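Transglutaminase elicitor (Phytophthora sojae, PDB 3TW5) catalyses, as a transglutaminase, the cross-linking of protein glutamine side chains to amines, and as an elicitor probably triggers plant innate immunity. Local coordinates at residues A[76-80]-A[112-116]; A[104-108]-A[120-124]. The protein carries 1 engineered substitution. Residues are numbered along the deposited sequence.

Contact 1: A[76-80]-A[112-116]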
ATOM      1  N   MET A  76      16.441 -17.777 -10.097  1.00 48.43           N
ATOM      2  CA  MET A  76      15.444 -17.059 -10.887  1.00 48.24           C
ATOM      3  C   MET A  76      14.224 -17.942 -11.153  1.00 48.20           C
ATOM      4  O   MET A  76      13.095 -17.450 -11.201  1.00 48.20           O
ATOM      5  CB  MET A  76      16.038 -16.555 -12.205  1.00 48.26           C
ATOM      6  CG  MET A  76      17.164 -15.524 -12.055  1.00 48.27           C
ATOM      7  SD  MET A  76      17.421 -14.470 -13.509  1.00 47.82           S
ATOM      8  CE  MET A  76      17.566 -15.680 -14.832  1.00 48.33           C
ATOM      9  N   ASP A  77      14.457 -19.244 -11.314  1.00 48.11           N
ATOM     10  CA  ASP A  77      13.370 -20.205 -11.486  1.00 48.14           C
ATOM     11  C   ASP A  77      12.532 -20.324 -10.219  1.00 47.99           C
ATOM     12  O   ASP A  77      11.317 -20.518 -10.289  1.00 48.01           O
ATOM     13  CB  ASP A  77      13.906 -21.579 -11.896  1.00 48.34           C
ATOM     14  CG  ASP A  77      14.333 -21.636 -13.355  1.00 48.64           C
ATOM     15  OD1 ASP A  77      14.946 -22.649 -13.747  1.00 49.05           O
ATOM     16  OD2 ASP A  77      14.067 -20.674 -14.111  1.00 48.87           O
ATOM     17  N   ALA A  78      13.192 -20.207  -9.067  1.00 47.71           N
ATOM     18  CA  ALA A  78      12.515 -20.224  -7.776  1.00 47.48           C
ATOM     19  C   ALA A  78      11.623 -19.001  -7.636  1.00 47.38           C
ATOM     20  O   ALA A  78      10.470 -19.112  -7.216  1.00 47.43           O
ATOM     21  CB  ALA A  78      13.522 -20.275  -6.651  1.00 47.50           C
ATOM     22  N   VAL A  79      12.169 -17.841  -7.999  1.00 47.18           N
ATOM     23  CA  VAL A  79      11.427 -16.585  -8.018  1.00 46.96           C
ATOM     24  C   VAL A  79      10.188 -16.713  -8.902  1.00 47.08           C
ATOM     25  O   VAL A  79       9.092 -16.315  -8.507  1.00 47.11           O
ATOM     26  CB  VAL A  79      12.323 -15.411  -8.494  1.00 46.85           C
ATOM     27  CG1 VAL A  79      11.499 -14.166  -8.799  1.00 46.75           C
ATOM     28  CG2 VAL A  79      13.385 -15.098  -7.454  1.00 46.81           C
ATOM     29  N   SER A  80      10.363 -17.296 -10.085  1.00 47.20           N
ATOM     30  CA  SER A  80       9.269 -17.433 -11.039  1.00 47.43           C
ATOM     31  C   SER A  80       8.183 -18.414 -10.586  1.00 47.64           C
ATOM     32  O   SER A  80       7.000 -18.198 -10.851  1.00 47.70           O
ATOM     33  CB  SER A  80       9.803 -17.827 -12.414  1.00 47.35           C
ATOM     34  OG  SER A  80       8.786 -17.717 -13.393  1.00 47.31           O
ATOM     35  N   ARG A 112       8.719 -15.714 -20.207  1.00 66.03           N
ATOM     36  CA  ARG A 112       9.980 -15.489 -19.504  1.00 65.90           C
ATOM     37  C   ARG A 112      11.118 -15.186 -20.477  1.00 66.03           C
ATOM     38  O   ARG A 112      11.020 -15.468 -21.673  1.00 66.10           O
ATOM     39  CB  ARG A 112      10.346 -16.705 -18.649  1.00 65.72           C
ATOM     40  CG  ARG A 112       9.430 -16.954 -17.463  1.00 65.17           C
ATOM     41  CD  ARG A 112       9.959 -18.078 -16.591  1.00 64.42           C
ATOM     42  NE  ARG A 112      11.164 -17.679 -15.867  1.00 63.85           N
ATOM     43  CZ  ARG A 112      11.979 -18.517 -15.236  1.00 63.54           C
ATOM     44  NH1 ARG A 112      11.737 -19.821 -15.230  1.00 63.40           N
ATOM     45  NH2 ARG A 112      13.048 -18.049 -14.611  1.00 63.43           N
ATOM     46  N   THR A 113      12.194 -14.607 -19.952  1.00 66.19           N
ATOM     47  CA  THR A 113      13.387 -14.310 -20.737  1.00 66.30           C
ATOM     48  C   THR A 113      14.096 -15.611 -21.110  1.00 66.45           C
ATOM     49  O   THR A 113      14.494 -16.384 -20.237  1.00 66.48           O
ATOM     50  CB  THR A 113      14.352 -13.391 -19.958  1.00 66.24           C
ATOM     51  OG1 THR A 113      13.621 -12.302 -19.384  1.00 66.08           O
ATOM     52  CG2 THR A 113      15.433 -12.841 -20.872  1.00 66.37           C
ATOM     53  N   GLY A 114      14.240 -15.849 -22.410  1.00 66.67           N
ATOM     54  CA  GLY A 114      14.868 -17.073 -22.903  1.00 66.96           C
ATOM     55  C   GLY A 114      13.858 -18.104 -23.373  1.00 67.13           C
ATOM     56  O   GLY A 114      14.165 -18.935 -24.231  1.00 67.14           O
ATOM     57  N   LYS A 115      12.656 -18.051 -22.802  1.00 67.26           N
ATOM     58  CA  LYS A 115      11.565 -18.946 -23.187  1.00 67.35           C
ATOM     59  C   LYS A 115      10.883 -18.474 -24.468  1.00 67.40           C
ATOM     60  O   LYS A 115      11.087 -17.341 -24.908  1.00 67.43           O
ATOM     61  CB  LYS A 115      10.548 -19.088 -22.048  1.00 67.31           C
ATOM     62  CG  LYS A 115      10.772 -20.299 -21.142  1.00 67.43           C
ATOM     63  CD  LYS A 115      11.930 -20.104 -20.169  1.00 67.55           C
ATOM     64  CE  LYS A 115      12.171 -21.361 -19.342  1.00 67.70           C
ATOM     65  NZ  LYS A 115      13.307 -21.194 -18.392  1.00 67.59           N
ATOM     66  N   THR A 116      10.079 -19.355 -25.058  1.00 67.47           N
ATOM     67  CA  THR A 116       9.422 -19.085 -26.340  1.00 67.47           C
ATOM     68  C   THR A 116       7.889 -19.017 -26.230  1.00 67.39           C
ATOM     69  O   THR A 116       7.225 -18.433 -27.089  1.00 67.36           O
ATOM     70  CB  THR A 116       9.873 -20.100 -27.434  1.00 67.54           C
ATOM     71  OG1 THR A 116       9.158 -19.856 -28.650  1.00 67.60           O
ATOM     72  CG2 THR A 116       9.646 -21.551 -26.988  1.00 67.61           C
TER
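Electrostatics dominate this surface contact, in which the side chain of Arg112 reaches from a loop to the flank of helix 72-82. The carboxylate of Asp77 sits at the edge of the guanidinium, near its plane, and one oxygen takes both terminal nitrogens: Arg112 NH1 and NH2 donate to Asp77 OD2 at 2.7 and 2.9 Å, a forked salt bridge. Lys115 NZ, 4.4 Å from Asp77 OD2, adds a second positive charge nearby, beyond salt-bridge range. Arg112 also pairs with Asp47 through NE and with Asp86 through NH1, so three carboxylates surround one guanidinium.

Van der Waals contact completes the fit. Ser80 OG lies over one face of the guanidinium and 3.4 Å from Arg112 CD, but its hydrogen bonds go to Asp47 and Asp86. One turn earlier, Met76 CB comes within 4.1 Å of Arg112 NH2.

On the loop side, the backbone folds as a type II beta turn from Arg112 to Lys115, closed by Lys115 N to Arg112 O at 3.3 Å; Gly114 takes its third position with a positive phi of 101°. The arrangement is that of a beta-hairpin connection, between strands 107-110 and 118-122, docked on a helix through an arginine salt bridge.

Contact 2: A[104-108]-A[120-124]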
ATOM      1  N   THR A 104     -11.638 -12.378 -20.117  1.00 75.06           N
ATOM      2  CA  THR A 104     -12.102 -11.058 -19.686  1.00 74.97           C
ATOM      3  C   THR A 104     -11.676 -10.763 -18.243  1.00 74.79           C
ATOM      4  O   THR A 104     -12.515 -10.595 -17.348  1.00 74.77           O
ATOM      5  CB  THR A 104     -13.634 -10.914 -19.831  1.00 75.07           C
ATOM      6  OG1 THR A 104     -14.272 -12.119 -19.386  1.00 75.16           O
ATOM      7  CG2 THR A 104     -14.020 -10.641 -21.283  1.00 75.06           C
ATOM      8  N   ASP A 105     -10.362 -10.705 -18.034  1.00 74.50           N
ATOM      9  CA  ASP A 105      -9.772 -10.438 -16.717  1.00 74.12           C
ATOM     10  C   ASP A 105      -8.592  -9.468 -16.815  1.00 73.87           C
ATOM     11  O   ASP A 105      -8.013  -9.072 -15.797  1.00 73.87           O
ATOM     12  CB  ASP A 105      -9.337 -11.748 -16.040  1.00 74.08           C
ATOM     13  CG  ASP A 105      -8.500 -12.643 -16.952  1.00 74.04           C
ATOM     14  OD1 ASP A 105      -8.064 -12.189 -18.032  1.00 73.90           O
ATOM     15  OD2 ASP A 105      -8.279 -13.816 -16.586  1.00 73.89           O
ATOM     16  N   GLY A 106      -8.247  -9.093 -18.046  1.00 73.48           N
ATOM     17  CA  GLY A 106      -7.147  -8.169 -18.309  1.00 72.88           C
ATOM     18  C   GLY A 106      -5.819  -8.878 -18.470  1.00 72.49           C
ATOM     19  O   GLY A 106      -4.770  -8.320 -18.142  1.00 72.54           O
ATOM     20  N   SER A 107      -5.869 -10.108 -18.980  1.00 72.03           N
ATOM     21  CA  SER A 107      -4.677 -10.930 -19.173  1.00 71.54           C
ATOM     22  C   SER A 107      -3.786 -10.396 -20.282  1.00 71.23           C
ATOM     23  O   SER A 107      -4.239  -9.672 -21.166  1.00 71.29           O
ATOM     24  CB  SER A 107      -5.063 -12.377 -19.485  1.00 71.55           C
ATOM     25  OG  SER A 107      -5.571 -13.029 -18.338  1.00 71.56           O
ATOM     26  N   SER A 108      -2.511 -10.761 -20.216  1.00 70.78           N
ATOM     27  CA  SER A 108      -1.539 -10.450 -21.254  1.00 70.34           C
ATOM     28  C   SER A 108      -0.580 -11.627 -21.345  1.00 70.01           C
ATOM     29  O   SER A 108      -0.178 -12.179 -20.316  1.00 69.99           O
ATOM     30  CB  SER A 108      -0.784  -9.164 -20.911  1.00 70.38           C
ATOM     31  OG  SER A 108       0.183  -8.852 -21.897  1.00 70.46           O
ATOM     32  N   CYS A 120      -1.252 -16.752 -19.974  1.00 66.68           N
ATOM     33  CA  CYS A 120      -2.064 -15.535 -19.915  1.00 66.67           C
ATOM     34  C   CYS A 120      -2.304 -15.103 -18.467  1.00 65.91           C
ATOM     35  O   CYS A 120      -3.157 -15.662 -17.773  1.00 65.83           O
ATOM     36  CB  CYS A 120      -3.400 -15.735 -20.640  1.00 67.38           C
ATOM     37  SG  CYS A 120      -3.261 -16.205 -22.379  1.00 69.12           S
ATOM     38  N   ILE A 121      -1.545 -14.101 -18.028  1.00 64.91           N
ATOM     39  CA  ILE A 121      -1.591 -13.612 -16.651  1.00 63.84           C
ATOM     40  C   ILE A 121      -2.165 -12.189 -16.598  1.00 63.13           C
ATOM     41  O   ILE A 121      -1.759 -11.335 -17.388  1.00 63.05           O
ATOM     42  CB  ILE A 121      -0.178 -13.646 -16.002  1.00 63.85           C
ATOM     43  CG1 ILE A 121       0.401 -15.066 -16.054  1.00 63.73           C
ATOM     44  CG2 ILE A 121      -0.217 -13.134 -14.563  1.00 63.82           C
ATOM     45  CD1 ILE A 121       1.899 -15.152 -15.837  1.00 63.59           C
ATOM     46  N   PRO A 122      -3.129 -11.940 -15.683  1.00 62.37           N
ATOM     47  CA  PRO A 122      -3.617 -10.583 -15.422  1.00 61.73           C
ATOM     48  C   PRO A 122      -2.479  -9.653 -15.007  1.00 61.09           C
ATOM     49  O   PRO A 122      -1.615 -10.043 -14.215  1.00 61.07           O
ATOM     50  CB  PRO A 122      -4.593 -10.779 -14.260  1.00 61.79           C
ATOM     51  CG  PRO A 122      -5.086 -12.165 -14.428  1.00 61.99           C
ATOM     52  CD  PRO A 122      -3.916 -12.950 -14.948  1.00 62.29           C
ATOM     53  N   THR A 123      -2.489  -8.436 -15.542  1.00 60.20           N
ATOM     54  CA  THR A 123      -1.374  -7.501 -15.372  1.00 59.25           C
ATOM     55  C   THR A 123      -1.332  -6.807 -14.009  1.00 58.58           C
ATOM     56  O   THR A 123      -0.336  -6.169 -13.664  1.00 58.46           O
ATOM     57  CB  THR A 123      -1.348  -6.435 -16.492  1.00 59.34           C
ATOM     58  OG1 THR A 123      -2.658  -5.882 -16.663  1.00 59.34           O
ATOM     59  CG2 THR A 123      -0.885  -7.048 -17.804  1.00 59.27           C
ATOM     60  N   TRP A 124      -2.406  -6.936 -13.235  1.00 57.62           N
ATOM     61  CA  TRP A 124      -2.474  -6.307 -11.919  1.00 56.77           C
ATOM     62  C   TRP A 124      -1.887  -7.173 -10.800  1.00 56.07           C
ATOM     63  O   TRP A 124      -1.542  -6.662  -9.731  1.00 56.02           O
ATOM     64  CB  TRP A 124      -3.904  -5.867 -11.597  1.00 57.01           C
ATOM     65  CG  TRP A 124      -4.867  -6.987 -11.343  1.00 57.20           C
ATOM     66  CD1 TRP A 124      -5.607  -7.660 -12.271  1.00 57.28           C
ATOM     67  CD2 TRP A 124      -5.211  -7.548 -10.069  1.00 57.39           C
ATOM     68  NE1 TRP A 124      -6.385  -8.612 -11.657  1.00 57.44           N
ATOM     69  CE2 TRP A 124      -6.163  -8.565 -10.305  1.00 57.51           C
ATOM     70  CE3 TRP A 124      -4.802  -7.294  -8.750  1.00 57.51           C
ATOM     71  CZ2 TRP A 124      -6.718  -9.331  -9.269  1.00 57.65           C
ATOM     72  CZ3 TRP A 124      -5.352  -8.056  -7.718  1.00 57.61           C
ATOM     73  CH2 TRP A 124      -6.300  -9.064  -7.987  1.00 57.77           C
TER
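Strands 107-110 and 118-122 form an antiparallel beta hairpin, and this contact lies at its open end, where the chain enters the first strand and leaves the second. Ser108 has the most surface covered. Its backbone makes both bonds of a hydrogen-bonded pair with Ile121: Ser108 N donates to Ile121 O at 3.0 Å and Ile121 N to Ser108 O at 3.3 Å. The two side chains share a face of the sheet; there Ser108 CB touches Thr123 CG2 at 3.8 Å, while its hydroxyl bonds to Asp97.

Ser107 and Pro122 form the adjoining non-hydrogen-bonded pair, their CA atoms only 3.9 Å apart and their side chains diverging. Proline suits this position, since its nitrogen has no hydrogen to donate. Ser107 CA also makes a CA-H...O contact with Ile121 O at 3.4 Å. Beside the pair, Ser107 CB packs against CB of Cys120, whose sulfur is in a disulfide with Cys100, tying the hairpin to the preceding loop; Cys120 also bonds through its backbone to Lys92.

Past the pair the strands end in loops, bridged by a weak hydrogen bond from Thr123 N to Gly106 O at 3.5 Å. Before Ser107 the chain bends, and Ser107 OG donates to Asp105 OD1 at 2.6 Å.

Overall arrangement
The two contacts belong to one hairpin and lie on the same side of the chain's centre, their own centres about 18 Å apart. Contact 2 pairs strands 107-110 and 118-122 at the open end; in contact 1 the loop between those strands meets helix 72-82. Their segments alternate along the chain and do not otherwise touch. The small three-stranded sheet also includes strand 93-94, and this cysteine-rich region holds the disulfides Cys94-Cys109 and Cys100-Cys120. Strand pairing thus holds the hairpin together, the disulfides fasten it to the preceding chain, and a salt bridge joins its connecting loop to the helix. The centres of contacts 1 and 2 lie about 27 and 21 Å from the chain's centre.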